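Local coordinates for erythrocyte membrane protein 1 (Plasmodium falciparum, PDB 6S8T) that binds the host receptor ICAM-1 through this DBLbeta domain, one piece of a long surface protein with which malaria-infected erythrocytes probably adhere to host cells, at residues S68-R72 with S121-N127; Y369-A375 with F395-Q399. One frame throughout, in Å; residues are numbered along the deposited sequence.

Overall arrangement
Both contacts are largely buried, yet they lie on opposite sides of the centre of this helical DBL domain, their centres about 41 Å and their nearest atoms about 28 Å apart. Contact 1 (68-72 with 121-127) ties a loop to the short helix 121-124 and residues 125-127 after it; its chemistry is mostly polar, with backbone hydrogen bonds and an arginine, salt-bridged within its own segment, that reaches across to a serine. Contact 2 (369-375 with 395-399) packs the end of helix 335-372 on helix 388-402, mixing an aromatic pair and apolar contacts with side chains that satisfy backbone carbonyls near the helix end. They share no helix and bury similar areas, 407 and 414 Å².

Contact 1: residues S68-R72 with S121-N127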
loop_
_atom_site.group_PDB
_atom_site.type_symbol
_atom_site.label_atom_id
_atom_site.label_comp_id
_atom_site.label_asym_id
_atom_site.label_seq_id
_atom_site.Cartn_x
_atom_site.Cartn_y
_atom_site.Cartn_z
ATOM N N SER A 68 23.479 -9.724 -6.104
ATOM C CA SER A 68 22.595 -8.869 -6.879
ATOM C C SER A 68 23.164 -8.681 -8.275
ATOM O O SER A 68 24.380 -8.739 -8.480
ATOM C CB SER A 68 22.405 -7.504 -6.202
ATOM O OG SER A 68 21.772 -6.583 -7.071
ATOM N N ASN A 69 22.270 -8.451 -9.239
ATOM C CA ASN A 69 22.650 -8.171 -10.617
ATOM C C ASN A 69 22.477 -6.699 -10.976
ATOM O O ASN A 69 22.284 -6.364 -12.150
ATOM C CB ASN A 69 21.858 -9.053 -11.582
ATOM C CG ASN A 69 22.487 -10.421 -11.771
ATOM O OD1 ASN A 69 23.708 -10.566 -11.733
ATOM N ND2 ASN A 69 21.653 -11.435 -11.982
ATOM N N ASP A 70 22.527 -5.816 -9.979
ATOM C CA ASP A 70 22.604 -4.384 -10.240
ATOM C C ASP A 70 23.869 -4.082 -11.032
ATOM O O ASP A 70 24.973 -4.473 -10.637
ATOM C CB ASP A 70 22.592 -3.613 -8.916
ATOM C CG ASP A 70 22.384 -2.112 -9.096
ATOM O OD1 ASP A 70 22.842 -1.539 -10.106
ATOM O OD2 ASP A 70 21.758 -1.498 -8.208
ATOM N N SER A 71 23.706 -3.386 -12.158
ATOM C CA SER A 71 24.797 -3.110 -13.084
ATOM C C SER A 71 25.598 -1.870 -12.708
ATOM O O SER A 71 26.096 -1.171 -13.599
ATOM C CB SER A 71 24.253 -2.969 -14.505
ATOM O OG SER A 71 23.444 -1.812 -14.618
ATOM N N ARG A 72 25.740 -1.577 -11.418
ATOM C CA ARG A 72 26.473 -0.407 -10.960
ATOM C C ARG A 72 27.571 -0.819 -9.986
ATOM O O ARG A 72 27.582 -1.937 -9.462
ATOM C CB ARG A 72 25.534 0.614 -10.305
ATOM C CG ARG A 72 24.548 1.244 -11.275
ATOM C CD ARG A 72 23.527 2.105 -10.554
ATOM N NE ARG A 72 22.735 1.334 -9.600
ATOM C CZ ARG A 72 21.753 1.840 -8.861
ATOM N NH1 ARG A 72 21.437 3.124 -8.964
ATOM N NH2 ARG A 72 21.085 1.064 -8.019
ATOM N N SER A 121 15.783 0.196 -6.020
ATOM C CA SER A 121 16.773 0.743 -6.940
ATOM C C SER A 121 17.566 -0.352 -7.645
ATOM O O SER A 121 17.953 -0.181 -8.807
ATOM C CB SER A 121 17.713 1.688 -6.189
ATOM O OG SER A 121 18.644 2.289 -7.067
ATOM N N ASN A 122 17.823 -1.475 -6.970
ATOM C CA ASN A 122 18.499 -2.585 -7.632
ATOM C C ASN A 122 17.654 -3.134 -8.773
ATOM O O ASN A 122 18.183 -3.496 -9.831
ATOM C CB ASN A 122 18.829 -3.688 -6.623
ATOM C CG ASN A 122 17.589 -4.289 -5.983
ATOM O OD1 ASN A 122 16.667 -3.570 -5.601
ATOM N ND2 ASN A 122 17.562 -5.614 -5.863
ATOM N N LEU A 123 16.335 -3.193 -8.584
ATOM C CA LEU A 123 15.460 -3.693 -9.638
ATOM C C LEU A 123 15.343 -2.700 -10.788
ATOM O O LEU A 123 15.152 -3.108 -11.940
ATOM C CB LEU A 123 14.078 -4.008 -9.065
ATOM C CG LEU A 123 14.010 -5.115 -8.014
ATOM C CD1 LEU A 123 12.609 -5.193 -7.415
ATOM C CD2 LEU A 123 14.406 -6.454 -8.621
ATOM N N GLU A 124 15.458 -1.401 -10.497
ATOM C CA GLU A 124 15.351 -0.387 -11.537
ATOM C C GLU A 124 16.565 -0.365 -12.457
ATOM O O GLU A 124 16.447 0.079 -13.604
ATOM C CB GLU A 124 15.154 0.992 -10.903
ATOM C CG GLU A 124 13.839 1.161 -10.149
ATOM C CD GLU A 124 13.855 2.351 -9.197
ATOM O OE1 GLU A 124 13.530 2.167 -8.003
ATOM O OE2 GLU A 124 14.202 3.468 -9.639
ATOM N N ASN A 125 17.720 -0.833 -11.988
ATOM C CA ASN A 125 18.967 -0.784 -12.743
ATOM C C ASN A 125 19.520 -2.183 -12.991
ATOM O O ASN A 125 20.718 -2.435 -12.843
ATOM C CB ASN A 125 20.001 0.084 -12.027
ATOM C CG ASN A 125 19.533 1.513 -11.843
ATOM O OD1 ASN A 125 19.617 2.329 -12.761
ATOM N ND2 ASN A 125 19.041 1.827 -10.650
ATOM N N LEU A 126 18.650 -3.113 -13.377
ATOM C CA LEU A 126 19.090 -4.468 -13.669
ATOM C C LEU A 126 19.836 -4.524 -14.998
ATOM O O LEU A 126 19.570 -3.754 -15.924
ATOM C CB LEU A 126 17.898 -5.427 -13.708
ATOM C CG LEU A 126 17.276 -5.881 -12.385
ATOM C CD1 LEU A 126 16.105 -6.813 -12.645
ATOM C CD2 LEU A 126 18.315 -6.562 -11.503
ATOM N N ASN A 127 20.788 -5.449 -15.078
ATOM C CA ASN A 127 21.432 -5.816 -16.336
ATOM C C ASN A 127 20.767 -7.106 -16.800
ATOM O O ASN A 127 21.050 -8.186 -16.272
ATOM C CB ASN A 127 22.937 -5.984 -16.159
ATOM C CG ASN A 127 23.641 -6.342 -17.455
ATOM O OD1 ASN A 127 23.748 -7.515 -17.814
ATOM N ND2 ASN A 127 24.125 -5.329 -18.164
#
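The loop 68-72 lies along helix 121-124 and the residues 125-127 that follow it, burying 407 Å² over both sides. S68 opens with an ST turn: its OG accepts from D70 N at 3.1 Å, while the same oxygen is hydrogen-bonded to D144 and rests 4.2 Å from N122 CB. N69 adds its backbone carbonyl, O taking a weak hydrogen bond from N127 N at 3.4 Å; its CB stands 4.3 Å from L126 CD2, and its amide oxygen is held by the backbone of K49. D70 and L126 form a single beta bridge, CA to CA 4.9 Å, flanked by hydrogen bonds in the pattern of an antiparallel, non-hydrogen-bonded pair. The D70 carboxylate reaches the helix near its start, OD2 3.5 Å from N122 CA, and makes a salt bridge within 68-72 to the guanidinium of R72: R72 NE to D70 OD1 is 2.9 Å and R72 NH2 to D70 OD2 2.7 Å. S71 completes the bridge, its N donating to N125 O at 3.2 Å in nearly straight geometry, with a weak hydrogen bond from S71 OG to the same oxygen at 3.3 Å. R72, oriented by D70, passes NH2 to S121 OG at 2.9 Å. N125 ND2 lies over one face of this guanidinium and donates to S121 O at 2.9 Å. Within the DBL fold, D144 of helix 137-163 receives S68, N69 and N122; L123 and L126 pack on helix 202-221, and N127 caps helix 128-132 through W130 N.

Contact 2: residues Y369-A375 with F395-Q399; sequences YLQAKIA and FKELQ
Y369 turns the edge of its ring onto the face of F395, a T-shaped pair with centroids 5.1 Å apart and planes at 72°, Y369 CD1 lying 3.8 Å from F395 CD1. This is helix-to-helix packing in the all-helical DBL fold: 369-372 lies at the C-terminal end of helix 335-372, A375 N still bonds Q371 O at 3.0 Å, and A375 itself has left helical angles (phi/psi -61/110), while 395-399 is helical throughout and belongs to helix 388-402. The backbones come closest at A372 and K396, CA to CA 5.6 Å, where a small side chain permits the approach; A372 CB meets F395 CB at 3.7 Å. Y369 takes chi1 t and F395 chi1 m. F395 also forms an edge-to-face pair with Y365, one turn before Y369. Q399 (chi1 m, chi2 t) places NE2 over one face of the Y369 ring, 3.4 Å from Y369 CZ, and donates from NE2 to Y369 O at 3.0 Å; its OE1 lies 3.3 Å from K373 CB. The K373 amine leads away to a salt bridge with D404. On the other helix E397 and L398 meet helix 16-32. K396, extended through chi2 and chi3 and then bent at chi4 (m), reaches two carbonyls at the C-terminal end of 369-375: its NZ donates to A372 O and to A375 O, each at 3.0 Å.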
loop_
_atom_site.group_PDB
_atom_site.type_symbol
_atom_site.label_atom_id
_atom_site.label_comp_id
_atom_site.label_asym_id
_atom_site.label_seq_id
_atom_site.Cartn_x
_atom_site.Cartn_y
_atom_site.Cartn_z
ATOM N N TYR A 369 -17.915 0.396 -7.511
ATOM C CA TYR A 369 -18.839 -0.495 -6.819
ATOM C C TYR A 369 -20.160 -0.607 -7.569
ATOM O O TYR A 369 -20.733 -1.699 -7.668
ATOM C CB TYR A 369 -19.066 0.003 -5.393
ATOM C CG TYR A 369 -19.781 -0.981 -4.496
ATOM C CD1 TYR A 369 -19.069 -1.927 -3.763
ATOM C CD2 TYR A 369 -21.166 -0.960 -4.370
ATOM C CE1 TYR A 369 -19.719 -2.828 -2.936
ATOM C CE2 TYR A 369 -21.823 -1.853 -3.548
ATOM C CZ TYR A 369 -21.096 -2.784 -2.833
ATOM O OH TYR A 369 -21.752 -3.674 -2.013
ATOM N N LEU A 370 -20.652 0.511 -8.111
ATOM C CA LEU A 370 -21.914 0.493 -8.847
ATOM C C LEU A 370 -21.783 -0.272 -10.157
ATOM O O LEU A 370 -22.706 -0.992 -10.557
ATOM C CB LEU A 370 -22.388 1.922 -9.108
ATOM C CG LEU A 370 -22.754 2.770 -7.889
ATOM C CD1 LEU A 370 -23.094 4.187 -8.314
ATOM C CD2 LEU A 370 -23.909 2.146 -7.125
ATOM N N GLN A 371 -20.648 -0.125 -10.845
ATOM C CA GLN A 371 -20.464 -0.829 -12.109
ATOM C C GLN A 371 -20.300 -2.328 -11.900
ATOM O O GLN A 371 -20.661 -3.116 -12.781
ATOM C CB GLN A 371 -19.263 -0.258 -12.856
ATOM C CG GLN A 371 -19.471 1.169 -13.320
ATOM C CD GLN A 371 -18.350 1.662 -14.204
ATOM O OE1 GLN A 371 -18.343 2.817 -14.631
ATOM N NE2 GLN A 371 -17.394 0.791 -14.486
ATOM N N ALA A 372 -19.772 -2.739 -10.746
ATOM C CA ALA A 372 -19.609 -4.163 -10.469
ATOM C C ALA A 372 -20.956 -4.873 -10.404
ATOM O O ALA A 372 -21.133 -5.947 -10.991
ATOM C CB ALA A 372 -18.835 -4.361 -9.167
ATOM N N LYS A 373 -21.920 -4.294 -9.694
ATOM C CA LYS A 373 -23.191 -4.980 -9.503
ATOM C C LYS A 373 -24.112 -4.880 -10.712
ATOM O O LYS A 373 -25.214 -5.437 -10.675
ATOM C CB LYS A 373 -23.908 -4.441 -8.263
ATOM C CG LYS A 373 -24.279 -2.982 -8.343
ATOM C CD LYS A 373 -25.255 -2.606 -7.241
ATOM C CE LYS A 373 -24.671 -2.846 -5.865
ATOM N NZ LYS A 373 -25.593 -2.373 -4.798
ATOM N N ILE A 374 -23.687 -4.209 -11.780
ATOM C CA ILE A 374 -24.508 -4.007 -12.962
ATOM C C ILE A 374 -23.971 -4.772 -14.164
ATOM O O ILE A 374 -24.746 -5.337 -14.939
ATOM C CB ILE A 374 -24.635 -2.500 -13.274
ATOM C CG1 ILE A 374 -25.729 -1.873 -12.409
ATOM C CG2 ILE A 374 -24.899 -2.265 -14.749
ATOM C CD1 ILE A 374 -26.014 -0.435 -12.746
ATOM N N ALA A 375 -22.649 -4.810 -14.332
ATOM C CA ALA A 375 -22.037 -5.518 -15.451
ATOM C C ALA A 375 -22.369 -7.004 -15.415
ATOM O O ALA A 375 -21.890 -7.732 -14.539
ATOM C CB ALA A 375 -20.520 -5.315 -15.444
ATOM N N PHE A 395 -15.086 -6.628 -6.082
ATOM C CA PHE A 395 -16.381 -6.121 -5.637
ATOM C C PHE A 395 -17.522 -7.080 -5.980
ATOM O O PHE A 395 -18.501 -7.159 -5.231
ATOM C CB PHE A 395 -16.645 -4.742 -6.247
ATOM C CG PHE A 395 -16.050 -3.596 -5.468
ATOM C CD1 PHE A 395 -15.731 -3.735 -4.126
ATOM C CD2 PHE A 395 -15.820 -2.372 -6.079
ATOM C CE1 PHE A 395 -15.194 -2.676 -3.407
ATOM C CE2 PHE A 395 -15.283 -1.310 -5.368
ATOM C CZ PHE A 395 -14.970 -1.463 -4.028
ATOM N N LYS A 396 -17.423 -7.813 -7.093
ATOM C CA LYS A 396 -18.472 -8.775 -7.433
ATOM C C LYS A 396 -18.529 -9.915 -6.423
ATOM O O LYS A 396 -19.615 -10.328 -6.003
ATOM C CB LYS A 396 -18.256 -9.333 -8.840
ATOM C CG LYS A 396 -18.891 -8.515 -9.944
ATOM C CD LYS A 396 -18.781 -9.239 -11.276
ATOM C CE LYS A 396 -19.738 -8.654 -12.299
ATOM N NZ LYS A 396 -21.159 -8.791 -11.861
ATOM N N GLU A 397 -17.370 -10.442 -6.030
ATOM C CA GLU A 397 -17.354 -11.496 -5.025
ATOM C C GLU A 397 -17.782 -10.970 -3.660
ATOM O O GLU A 397 -18.390 -11.708 -2.875
ATOM C CB GLU A 397 -15.966 -12.128 -4.958
ATOM C CG GLU A 397 -15.609 -12.975 -6.168
ATOM C CD GLU A 397 -16.599 -14.100 -6.400
ATOM O OE1 GLU A 397 -17.505 -13.934 -7.244
ATOM O OE2 GLU A 397 -16.478 -15.144 -5.728
ATOM N N LEU A 398 -17.492 -9.701 -3.368
ATOM C CA LEU A 398 -17.940 -9.099 -2.116
ATOM C C LEU A 398 -19.458 -8.941 -2.097
ATOM O O LEU A 398 -20.120 -9.285 -1.108
ATOM C CB LEU A 398 -17.250 -7.749 -1.923
ATOM C CG LEU A 398 -17.329 -7.064 -0.561
ATOM C CD1 LEU A 398 -16.704 -7.942 0.500
ATOM C CD2 LEU A 398 -16.627 -5.715 -0.614
ATOM N N GLN A 399 -20.028 -8.422 -3.187
ATOM C CA GLN A 399 -21.476 -8.269 -3.282
ATOM C C GLN A 399 -22.186 -9.616 -3.255
ATOM O O GLN A 399 -23.307 -9.718 -2.741
ATOM C CB GLN A 399 -21.826 -7.493 -4.556
ATOM C CG GLN A 399 -21.388 -6.027 -4.516
ATOM C CD GLN A 399 -21.169 -5.429 -5.894
ATOM O OE1 GLN A 399 -21.341 -6.101 -6.910
ATOM N NE2 GLN A 399 -20.768 -4.162 -5.933
#